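Local coordinates for probable aspartate aminotransferase 2 (PDB 2Z61), which uses pyridoxal 5'-phosphate to catalyse amino transfer from alanine to a furancarboxaldehyde phosphate, making the precursor of the furan moiety of methanofuran, at residues I160-P163 with E169-D172; S107-D112 with D238-A243; A19-L24 with V31-I36. All coordinates share one frame; numbering follows the deposited sequence.

Interaction 1: residues I160-P163 with E169-D172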
ATOM      1  N   ILE A 160     -10.062  -7.461 -17.520  1.00 21.85           N
ATOM      2  CA  ILE A 160     -11.428  -7.072 -17.847  1.00 23.06           C
ATOM      3  C   ILE A 160     -11.963  -6.203 -16.710  1.00 23.70           C
ATOM      4  O   ILE A 160     -12.043  -6.651 -15.571  1.00 23.44           O
ATOM      5  CB  ILE A 160     -12.348  -8.310 -18.022  1.00 22.60           C
ATOM      6  CG1 ILE A 160     -11.776  -9.233 -19.105  1.00 25.79           C
ATOM      7  CG2 ILE A 160     -13.756  -7.866 -18.420  1.00 19.16           C
ATOM      8  CD1 ILE A 160     -12.662 -10.426 -19.447  1.00 27.60           C
ATOM      9  N   ASN A 161     -12.313  -4.958 -17.022  1.00 24.00           N
ATOM     10  CA  ASN A 161     -12.841  -4.014 -16.031  1.00 24.03           C
ATOM     11  C   ASN A 161     -14.310  -3.792 -16.356  1.00 23.84           C
ATOM     12  O   ASN A 161     -14.636  -3.136 -17.340  1.00 23.66           O
ATOM     13  CB  ASN A 161     -12.058  -2.693 -16.114  1.00 22.45           C
ATOM     14  CG  ASN A 161     -12.564  -1.636 -15.135  1.00 24.73           C
ATOM     15  OD1 ASN A 161     -12.670  -0.451 -15.470  1.00 24.30           O
ATOM     16  ND2 ASN A 161     -12.897  -2.067 -13.924  1.00 19.86           N
ATOM     17  N   SER A 162     -15.199  -4.330 -15.527  1.00 24.62           N
ATOM     18  CA  SER A 162     -16.625  -4.211 -15.803  1.00 25.27           C
ATOM     19  C   SER A 162     -17.496  -4.023 -14.563  1.00 25.54           C
ATOM     20  O   SER A 162     -17.470  -4.845 -13.651  1.00 28.44           O
ATOM     21  CB  SER A 162     -17.088  -5.462 -16.571  1.00 26.14           C
ATOM     22  OG  SER A 162     -18.468  -5.413 -16.882  1.00 21.77           O
ATOM     23  N   PRO A 163     -18.267  -2.922 -14.508  1.00 26.63           N
ATOM     24  CA  PRO A 163     -18.325  -1.885 -15.549  1.00 27.57           C
ATOM     25  C   PRO A 163     -16.979  -1.171 -15.657  1.00 26.57           C
ATOM     26  O   PRO A 163     -16.220  -1.120 -14.684  1.00 21.75           O
ATOM     27  CB  PRO A 163     -19.463  -0.973 -15.076  1.00 26.91           C
ATOM     28  CG  PRO A 163     -19.515  -1.188 -13.615  1.00 26.93           C
ATOM     29  CD  PRO A 163     -19.272  -2.670 -13.465  1.00 26.18           C
ATOM     30  N   GLU A 169     -19.679   1.119 -19.295  1.00 27.62           N
ATOM     31  CA  GLU A 169     -20.406   0.009 -19.885  1.00 32.56           C
ATOM     32  C   GLU A 169     -20.104  -1.310 -19.191  1.00 31.22           C
ATOM     33  O   GLU A 169     -19.112  -1.433 -18.475  1.00 30.70           O
ATOM     34  CB  GLU A 169     -20.045  -0.101 -21.368  1.00 33.92           C
ATOM     35  CG  GLU A 169     -20.456   1.106 -22.191  1.00 40.04           C
ATOM     36  CD  GLU A 169     -19.888   1.073 -23.598  1.00 43.25           C
ATOM     37  OE1 GLU A 169     -20.036   0.041 -24.285  1.00 45.27           O
ATOM     38  OE2 GLU A 169     -19.295   2.085 -24.021  1.00 49.14           O
ATOM     39  N   VAL A 170     -20.971  -2.293 -19.403  1.00 31.82           N
ATOM     40  CA  VAL A 170     -20.796  -3.623 -18.833  1.00 32.83           C
ATOM     41  C   VAL A 170     -20.296  -4.508 -19.969  1.00 32.66           C
ATOM     42  O   VAL A 170     -20.850  -4.475 -21.067  1.00 36.73           O
ATOM     43  CB  VAL A 170     -22.137  -4.194 -18.310  1.00 34.29           C
ATOM     44  CG1 VAL A 170     -21.947  -5.625 -17.842  1.00 30.71           C
ATOM     45  CG2 VAL A 170     -22.660  -3.344 -17.167  1.00 34.22           C
ATOM     46  N   ILE A 171     -19.247  -5.286 -19.717  1.00 31.49           N
ATOM     47  CA  ILE A 171     -18.693  -6.168 -20.744  1.00 29.26           C
ATOM     48  C   ILE A 171     -19.627  -7.359 -20.943  1.00 32.07           C
ATOM     49  O   ILE A 171     -20.135  -7.924 -19.973  1.00 29.52           O
ATOM     50  CB  ILE A 171     -17.291  -6.686 -20.344  1.00 31.30           C
ATOM     51  CG1 ILE A 171     -16.306  -5.516 -20.241  1.00 33.16           C
ATOM     52  CG2 ILE A 171     -16.795  -7.696 -21.370  1.00 28.68           C
ATOM     53  CD1 ILE A 171     -16.255  -4.635 -21.480  1.00 37.69           C
ATOM     54  N   ASP A 172     -19.849  -7.749 -22.194  1.00 33.25           N
ATOM     55  CA  ASP A 172     -20.740  -8.867 -22.465  1.00 36.39           C
ATOM     56  C   ASP A 172     -20.164 -10.246 -22.163  1.00 35.65           C
ATOM     57  O   ASP A 172     -18.948 -10.457 -22.169  1.00 32.42           O
ATOM     58  CB  ASP A 172     -21.232  -8.842 -23.914  1.00 43.38           C
ATOM     59  CG  ASP A 172     -22.274  -9.918 -24.182  1.00 51.08           C
ATOM     60  OD1 ASP A 172     -22.193 -10.587 -25.238  1.00 54.00           O
ATOM     61  OD2 ASP A 172     -23.167 -10.104 -23.320  1.00 54.60           O
TER
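The CA atoms of Pro163 and Val170, 4.5 Å apart, are the nearest such pair between the segments, where the chain, having left strand 155-161 and turned back through a loop, passes beside its own outgoing path. The peptide bond ahead of Pro163 is cis, and the CA of that proline makes a CA-H...O contact of 3.1 Å with the carbonyl O of Glu169. One residue back, Ser162 provides the polar link: its OG accepts the backbone N-H of Ile171 at 2.9 Å, nearly straight at 165°. The hydroxyl reaches the returning chain because OG stands opposite the backbone N of its own residue (chi1 -180°), and there it also lies 3.6 Å from Val170 CG1. Beyond it the contact is greasy, with Ile160 CG2 and Ser162 CB meeting the CG1 branch of Ile171, the former at 3.9 Å. With an alanine here, the amide of Ile171 would probably lose its acceptor, and the returning loop its hydrogen-bonded tie to the outgoing chain. Tyr176 of helix 173-182 touches Ile160, Ser162 and Ile171, while backbone hydrogen bonds from Ile160 and Ser162 bind the outgoing chain to strand 185-189.

Interaction 2: residues S107-D112 with D238-A243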
ATOM      1  N   SER A 107       1.821  -9.025 -10.514  1.00 26.20           N
ATOM      2  CA  SER A 107       3.156  -9.462 -10.090  1.00 26.70           C
ATOM      3  C   SER A 107       3.316 -10.968  -9.962  1.00 29.01           C
ATOM      4  O   SER A 107       4.357 -11.522 -10.315  1.00 32.48           O
ATOM      5  CB  SER A 107       3.531  -8.838  -8.738  1.00 26.54           C
ATOM      6  OG  SER A 107       3.593  -7.425  -8.806  1.00 26.74           O
ATOM      7  N   SER A 108       2.282 -11.629  -9.454  1.00 28.58           N
ATOM      8  CA  SER A 108       2.336 -13.064  -9.229  1.00 29.94           C
ATOM      9  C   SER A 108       2.292 -13.962 -10.459  1.00 30.38           C
ATOM     10  O   SER A 108       2.604 -15.144 -10.355  1.00 30.26           O
ATOM     11  CB  SER A 108       1.210 -13.474  -8.274  1.00 32.69           C
ATOM     12  OG  SER A 108      -0.064 -13.245  -8.856  1.00 37.39           O
ATOM     13  N   ILE A 109       1.928 -13.417 -11.619  1.00 28.89           N
ATOM     14  CA  ILE A 109       1.833 -14.247 -12.818  1.00 30.07           C
ATOM     15  C   ILE A 109       2.507 -13.707 -14.080  1.00 32.56           C
ATOM     16  O   ILE A 109       2.547 -14.394 -15.096  1.00 33.97           O
ATOM     17  CB  ILE A 109       0.339 -14.535 -13.166  1.00 28.73           C
ATOM     18  CG1 ILE A 109      -0.317 -13.282 -13.760  1.00 24.90           C
ATOM     19  CG2 ILE A 109      -0.421 -14.952 -11.914  1.00 28.12           C
ATOM     20  CD1 ILE A 109      -1.822 -13.418 -13.975  1.00 26.46           C
ATOM     21  N   ILE A 110       3.041 -12.492 -14.028  1.00 34.78           N
ATOM     22  CA  ILE A 110       3.673 -11.912 -15.211  1.00 38.95           C
ATOM     23  C   ILE A 110       5.202 -11.875 -15.237  1.00 40.38           C
ATOM     24  O   ILE A 110       5.834 -11.291 -14.357  1.00 41.00           O
ATOM     25  CB  ILE A 110       3.148 -10.482 -15.450  1.00 40.70           C
ATOM     26  CG1 ILE A 110       1.690 -10.553 -15.905  1.00 41.34           C
ATOM     27  CG2 ILE A 110       4.004  -9.770 -16.488  1.00 39.56           C
ATOM     28  CD1 ILE A 110       1.055  -9.212 -16.156  1.00 46.53           C
ATOM     29  N   ASP A 111       5.784 -12.504 -16.259  1.00 40.54           N
ATOM     30  CA  ASP A 111       7.237 -12.536 -16.444  1.00 41.01           C
ATOM     31  C   ASP A 111       7.616 -11.500 -17.492  1.00 39.95           C
ATOM     32  O   ASP A 111       6.755 -10.989 -18.207  1.00 39.46           O
ATOM     33  CB  ASP A 111       7.705 -13.909 -16.928  1.00 40.62           C
ATOM     34  CG  ASP A 111       7.467 -15.005 -15.914  1.00 44.03           C
ATOM     35  OD1 ASP A 111       7.875 -14.835 -14.747  1.00 45.44           O
ATOM     36  OD2 ASP A 111       6.879 -16.045 -16.283  1.00 48.75           O
ATOM     37  N   ASP A 112       8.905 -11.187 -17.588  1.00 40.64           N
ATOM     38  CA  ASP A 112       9.358 -10.216 -18.579  1.00 41.00           C
ATOM     39  C   ASP A 112       9.061 -10.748 -19.973  1.00 37.71           C
ATOM     40  O   ASP A 112       9.226 -11.940 -20.233  1.00 36.74           O
ATOM     41  CB  ASP A 112      10.862  -9.959 -18.436  1.00 44.99           C
ATOM     42  CG  ASP A 112      11.204  -9.213 -17.165  1.00 49.38           C
ATOM     43  OD1 ASP A 112      11.104  -9.811 -16.072  1.00 54.13           O
ATOM     44  OD2 ASP A 112      11.559  -8.020 -17.259  1.00 54.08           O
ATOM     45  N   ASP A 238      -5.823 -21.212  -4.429  1.00 35.78           N
ATOM     46  CA  ASP A 238      -4.774 -21.342  -3.418  1.00 33.81           C
ATOM     47  C   ASP A 238      -3.377 -20.900  -3.831  1.00 33.80           C
ATOM     48  O   ASP A 238      -2.747 -20.110  -3.129  1.00 32.89           O
ATOM     49  CB  ASP A 238      -4.700 -22.789  -2.921  1.00 42.50           C
ATOM     50  CG  ASP A 238      -5.975 -23.239  -2.233  1.00 49.11           C
ATOM     51  OD1 ASP A 238      -6.388 -22.601  -1.239  1.00 53.93           O
ATOM     52  OD2 ASP A 238      -6.568 -24.238  -2.693  1.00 55.31           O
ATOM     53  N   GLU A 239      -2.885 -21.416  -4.955  1.00 33.82           N
ATOM     54  CA  GLU A 239      -1.542 -21.070  -5.417  1.00 36.17           C
ATOM     55  C   GLU A 239      -1.338 -19.579  -5.636  1.00 33.69           C
ATOM     56  O   GLU A 239      -0.302 -19.032  -5.270  1.00 33.34           O
ATOM     57  CB  GLU A 239      -1.200 -21.823  -6.702  1.00 39.78           C
ATOM     58  CG  GLU A 239      -1.066 -23.325  -6.507  1.00 49.13           C
ATOM     59  CD  GLU A 239      -0.666 -24.048  -7.781  1.00 53.95           C
ATOM     60  OE1 GLU A 239       0.358 -23.663  -8.386  1.00 58.68           O
ATOM     61  OE2 GLU A 239      -1.374 -25.002  -8.173  1.00 56.08           O
ATOM     62  N   ILE A 240      -2.321 -18.924  -6.240  1.00 29.97           N
ATOM     63  CA  ILE A 240      -2.216 -17.500  -6.492  1.00 27.57           C
ATOM     64  C   ILE A 240      -2.362 -16.687  -5.204  1.00 27.25           C
ATOM     65  O   ILE A 240      -1.620 -15.724  -4.984  1.00 25.95           O
ATOM     66  CB  ILE A 240      -3.254 -17.062  -7.540  1.00 27.09           C
ATOM     67  CG1 ILE A 240      -2.814 -17.569  -8.917  1.00 27.82           C
ATOM     68  CG2 ILE A 240      -3.403 -15.549  -7.541  1.00 23.88           C
ATOM     69  CD1 ILE A 240      -3.673 -17.093 -10.054  1.00 35.60           C
ATOM     70  N   ILE A 241      -3.297 -17.079  -4.345  1.00 26.42           N
ATOM     71  CA  ILE A 241      -3.505 -16.368  -3.092  1.00 29.75           C
ATOM     72  C   ILE A 241      -2.277 -16.475  -2.200  1.00 32.08           C
ATOM     73  O   ILE A 241      -1.891 -15.508  -1.546  1.00 32.36           O
ATOM     74  CB  ILE A 241      -4.736 -16.909  -2.326  1.00 27.75           C
ATOM     75  CG1 ILE A 241      -6.020 -16.444  -3.011  1.00 27.10           C
ATOM     76  CG2 ILE A 241      -4.716 -16.428  -0.889  1.00 27.59           C
ATOM     77  CD1 ILE A 241      -6.183 -14.926  -3.076  1.00 28.42           C
ATOM     78  N   GLU A 242      -1.654 -17.649  -2.185  1.00 35.30           N
ATOM     79  CA  GLU A 242      -0.465 -17.874  -1.377  1.00 35.53           C
ATOM     80  C   GLU A 242       0.673 -16.968  -1.852  1.00 34.59           C
ATOM     81  O   GLU A 242       1.476 -16.484  -1.051  1.00 33.11           O
ATOM     82  CB  GLU A 242      -0.036 -19.338  -1.487  1.00 40.29           C
ATOM     83  CG  GLU A 242       0.501 -19.931  -0.195  1.00 50.37           C
ATOM     84  CD  GLU A 242      -0.539 -19.942   0.920  1.00 53.83           C
ATOM     85  OE1 GLU A 242      -1.626 -20.530   0.717  1.00 56.31           O
ATOM     86  OE2 GLU A 242      -0.268 -19.366   1.999  1.00 53.86           O
ATOM     87  N   ALA A 243       0.736 -16.747  -3.162  1.00 31.87           N
ATOM     88  CA  ALA A 243       1.774 -15.912  -3.744  1.00 28.80           C
ATOM     89  C   ALA A 243       1.543 -14.441  -3.398  1.00 27.25           C
ATOM     90  O   ALA A 243       2.480 -13.717  -3.067  1.00 24.11           O
ATOM     91  CB  ALA A 243       1.807 -16.099  -5.258  1.00 28.23           C
TER
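Ser108, toward the C-terminal end of helix 98-109, comes closest to Ala243 on helix 238-251, with 6.2 Å between their CA atoms; past Ile109 the first segment runs out extended, away from the second. Small side chains allow this approach. The CB of Ser108 meets the CB of Ala243 at 4.0 Å, methylene against methyl. The serine hydroxyl is turned back to its own helix: with chi1 at 65°, OG sits between the backbone N and the carbonyl carbon and is hydrogen-bonded to the carbonyl O of Ala105. Toward the neighbouring helix the same oxygen makes a loose van der Waals contact, 4.3 Å from Ile240 CG2. The other branch of that isoleucine is used as well, its CD1 lying 4.3 Å from Ile109 CG2. Tyr185 of strand 185-189 touches both Ile109 and Ile240, so the two isoleucines share a floor on the sheet. The second subunit of the homodimer borders the contact: its Leu6 packs on Ala243, and its Ser3 OG is hydrogen-bonded to the carbonyl O of Ser107. Two helices meeting over a strand of the central mixed seven-stranded sheet, joined by small and aliphatic side chains, fit the layered alpha/beta large domain of this family of pyridoxal-phosphate aminotransferases, here beside the subunit interface, where N-terminal residues of the second subunit also pack.

Interaction 3: residues A19-L24 with V31-I36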
ATOM      1  N   ALA A  19      -4.402  21.747 -13.001  1.00 72.14           N
ATOM      2  CA  ALA A  19      -3.666  22.960 -12.664  1.00 70.69           C
ATOM      3  C   ALA A  19      -4.496  24.193 -12.995  1.00 69.86           C
ATOM      4  O   ALA A  19      -4.655  25.089 -12.166  1.00 68.42           O
ATOM      5  CB  ALA A  19      -2.348  22.996 -13.430  1.00 70.64           C
ATOM      6  N   LEU A  20      -5.026  24.222 -14.212  1.00 69.48           N
ATOM      7  CA  LEU A  20      -5.840  25.335 -14.680  1.00 69.87           C
ATOM      8  C   LEU A  20      -7.067  25.525 -13.788  1.00 70.31           C
ATOM      9  O   LEU A  20      -7.462  26.654 -13.495  1.00 70.40           O
ATOM     10  CB  LEU A  20      -6.285  25.076 -16.123  1.00 69.88           C
ATOM     11  CG  LEU A  20      -6.702  26.260 -17.004  1.00 70.05           C
ATOM     12  CD1 LEU A  20      -7.047  25.746 -18.391  1.00 69.30           C
ATOM     13  CD2 LEU A  20      -7.887  26.990 -16.405  1.00 70.30           C
ATOM     14  N   ALA A  21      -7.661  24.416 -13.359  1.00 70.82           N
ATOM     15  CA  ALA A  21      -8.850  24.458 -12.513  1.00 71.95           C
ATOM     16  C   ALA A  21      -8.594  25.120 -11.164  1.00 73.10           C
ATOM     17  O   ALA A  21      -9.460  25.819 -10.635  1.00 72.36           O
ATOM     18  CB  ALA A  21      -9.387  23.046 -12.306  1.00 72.30           C
ATOM     19  N   GLN A  22      -7.410  24.896 -10.601  1.00 74.73           N
ATOM     20  CA  GLN A  22      -7.066  25.489  -9.315  1.00 76.50           C
ATOM     21  C   GLN A  22      -6.844  26.987  -9.458  1.00 76.64           C
ATOM     22  O   GLN A  22      -7.170  27.759  -8.553  1.00 76.88           O
ATOM     23  CB  GLN A  22      -5.813  24.830  -8.738  1.00 78.76           C
ATOM     24  CG  GLN A  22      -6.016  23.381  -8.328  1.00 81.77           C
ATOM     25  CD  GLN A  22      -4.730  22.718  -7.868  1.00 83.32           C
ATOM     26  OE1 GLN A  22      -4.051  23.217  -6.967  1.00 84.55           O
ATOM     27  NE2 GLN A  22      -4.390  21.589  -8.483  1.00 84.01           N
ATOM     28  N   LYS A  23      -6.288  27.398 -10.594  1.00 76.62           N
ATOM     29  CA  LYS A  23      -6.046  28.813 -10.833  1.00 76.90           C
ATOM     30  C   LYS A  23      -7.377  29.546 -10.855  1.00 76.47           C
ATOM     31  O   LYS A  23      -7.581  30.509 -10.117  1.00 77.05           O
ATOM     32  CB  LYS A  23      -5.325  29.018 -12.167  1.00 77.81           C
ATOM     33  CG  LYS A  23      -3.986  28.312 -12.266  1.00 80.49           C
ATOM     34  CD  LYS A  23      -3.322  28.584 -13.610  1.00 83.11           C
ATOM     35  CE  LYS A  23      -1.976  27.879 -13.721  1.00 83.78           C
ATOM     36  NZ  LYS A  23      -1.318  28.135 -15.034  1.00 84.95           N
ATOM     37  N   LEU A  24      -8.287  29.075 -11.701  1.00 75.49           N
ATOM     38  CA  LEU A  24      -9.609  29.679 -11.830  1.00 74.67           C
ATOM     39  C   LEU A  24     -10.353  29.639 -10.503  1.00 75.30           C
ATOM     40  O   LEU A  24     -11.088  30.565 -10.160  1.00 74.62           O
ATOM     41  CB  LEU A  24     -10.427  28.930 -12.882  1.00 73.91           C
ATOM     42  CG  LEU A  24      -9.870  28.870 -14.304  1.00 72.56           C
ATOM     43  CD1 LEU A  24     -10.680  27.879 -15.115  1.00 72.37           C
ATOM     44  CD2 LEU A  24      -9.912  30.252 -14.939  1.00 72.65           C
ATOM     45  N   VAL A  31     -15.875  26.781 -10.293  1.00 53.63           N
ATOM     46  CA  VAL A  31     -15.584  25.750 -11.278  1.00 51.46           C
ATOM     47  C   VAL A  31     -16.435  24.510 -11.036  1.00 48.64           C
ATOM     48  O   VAL A  31     -16.482  23.997  -9.920  1.00 49.95           O
ATOM     49  CB  VAL A  31     -14.100  25.335 -11.216  1.00 52.27           C
ATOM     50  CG1 VAL A  31     -13.862  24.114 -12.089  1.00 52.72           C
ATOM     51  CG2 VAL A  31     -13.219  26.490 -11.660  1.00 52.27           C
ATOM     52  N   ILE A  32     -17.111  24.034 -12.076  1.00 46.16           N
ATOM     53  CA  ILE A  32     -17.928  22.833 -11.947  1.00 43.12           C
ATOM     54  C   ILE A  32     -17.081  21.617 -12.296  1.00 40.97           C
ATOM     55  O   ILE A  32     -16.634  21.459 -13.436  1.00 40.35           O
ATOM     56  CB  ILE A  32     -19.167  22.871 -12.865  1.00 44.02           C
ATOM     57  CG1 ILE A  32     -20.107  23.994 -12.415  1.00 43.97           C
ATOM     58  CG2 ILE A  32     -19.892  21.528 -12.813  1.00 42.43           C
ATOM     59  CD1 ILE A  32     -21.360  24.132 -13.259  1.00 46.17           C
ATOM     60  N   HIS A  33     -16.867  20.765 -11.300  1.00 38.19           N
ATOM     61  CA  HIS A  33     -16.058  19.560 -11.456  1.00 37.98           C
ATOM     62  C   HIS A  33     -16.804  18.324 -11.974  1.00 37.33           C
ATOM     63  O   HIS A  33     -17.629  17.734 -11.267  1.00 37.36           O
ATOM     64  CB  HIS A  33     -15.398  19.226 -10.119  1.00 37.63           C
ATOM     65  CG  HIS A  33     -14.363  20.219  -9.693  1.00 37.33           C
ATOM     66  ND1 HIS A  33     -13.064  20.185 -10.151  1.00 37.68           N
ATOM     67  CD2 HIS A  33     -14.440  21.284  -8.859  1.00 34.53           C
ATOM     68  CE1 HIS A  33     -12.384  21.184  -9.617  1.00 35.22           C
ATOM     69  NE2 HIS A  33     -13.196  21.865  -8.828  1.00 32.69           N
ATOM     70  N   LEU A  34     -16.503  17.936 -13.211  1.00 35.01           N
ATOM     71  CA  LEU A  34     -17.106  16.756 -13.816  1.00 35.48           C
ATOM     72  C   LEU A  34     -15.986  15.814 -14.216  1.00 33.84           C
ATOM     73  O   LEU A  34     -16.093  15.088 -15.204  1.00 34.21           O
ATOM     74  CB  LEU A  34     -17.921  17.130 -15.052  1.00 36.55           C
ATOM     75  CG  LEU A  34     -19.112  18.059 -14.827  1.00 40.27           C
ATOM     76  CD1 LEU A  34     -19.902  18.173 -16.119  1.00 40.86           C
ATOM     77  CD2 LEU A  34     -19.991  17.508 -13.713  1.00 40.55           C
ATOM     78  N   GLU A  35     -14.909  15.840 -13.439  1.00 33.70           N
ATOM     79  CA  GLU A  35     -13.740  15.005 -13.697  1.00 35.83           C
ATOM     80  C   GLU A  35     -13.370  14.193 -12.455  1.00 35.42           C
ATOM     81  O   GLU A  35     -12.334  13.529 -12.427  1.00 36.66           O
ATOM     82  CB  GLU A  35     -12.549  15.884 -14.101  1.00 36.24           C
ATOM     83  CG  GLU A  35     -11.765  16.490 -12.921  1.00 38.10           C
ATOM     84  CD  GLU A  35     -12.543  17.541 -12.133  1.00 36.57           C
ATOM     85  OE1 GLU A  35     -13.786  17.550 -12.185  1.00 36.66           O
ATOM     86  OE2 GLU A  35     -11.903  18.360 -11.444  1.00 38.02           O
ATOM     87  N   ILE A  36     -14.226  14.249 -11.438  1.00 35.75           N
ATOM     88  CA  ILE A  36     -14.000  13.546 -10.174  1.00 35.91           C
ATOM     89  C   ILE A  36     -14.081  12.029 -10.313  1.00 33.37           C
ATOM     90  O   ILE A  36     -15.080  11.495 -10.789  1.00 32.49           O
ATOM     91  CB  ILE A  36     -15.021  13.999  -9.114  1.00 40.55           C
ATOM     92  CG1 ILE A  36     -14.953  15.521  -8.954  1.00 43.11           C
ATOM     93  CG2 ILE A  36     -14.739  13.315  -7.781  1.00 39.88           C
ATOM     94  CD1 ILE A  36     -16.126  16.118  -8.193  1.00 43.69           C
TER
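Val31 reaches across to helix 15-26 with its CG2 methyl, which lies 3.9 Å from Leu24 CB and 4.0 Å from the carbonyl O of Ala21. Its first torsion of 171° puts CG1 opposite the backbone N and CG2 beside it, and the two methyls do different jobs: CG2 meets the helix, while CG1 sits 4.0 Å above the ring plane of His33, displaced toward the rim. The same imidazole approaches the helix with its CE1, 4.4 Å from the methyl CB of Ala21, which comes to the ring at a slant. Two carboxylates then position the ring. Within its own segment, ND1 of His33 donates to Glu35 OE2 at 2.5 Å, a value short enough to be taken with caution, along a path bent only to 165°; the acceptor lies almost in the ring plane, 8° out of it, and uses its syn lone pair. On the far nitrogen, NE2 is hydrogen-bonded to OE1 of Glu25, the helix residue that directly follows Leu24, so a polar link joins the ring to the same helix just beyond the segment. Further out, Leu24 packs on Leu325 of helix 317-328 and on Phe329, and Ile32 forms backbone hydrogen bonds with Phe329 and Ala331, where strand 32-33 lies parallel to strand 330-331. The aliphatic contacts are ordinary van der Waals packing; the directional bonds come from the imidazole. Held at both nitrogens by acidic side chains, His33 would probably favour the protonated, positively charged form, which would offset part of the negative charge of Glu25 and Glu35.

Interactions 1 and 2 are buried and both rest on strand 185-189 of the large mixed sheet, the first through backbone hydrogen bonds, the second through side chains. Interaction 1 lies nearer the middle of the chain, about 11 Å from its centre; interaction 2, at about 21 Å, is the one bordered by the second subunit. Interaction 3, partly buried and about 40 Å from interaction 2 between centres, belongs to a different part of the fold, beside the short two-stranded parallel sheet and the C-terminal helices. Chemistry follows place: a serine hydroxyl accepting one backbone amide where the chain doubles back, plain packing between helices, and aliphatic contact reinforced by a histidine between two glutamates.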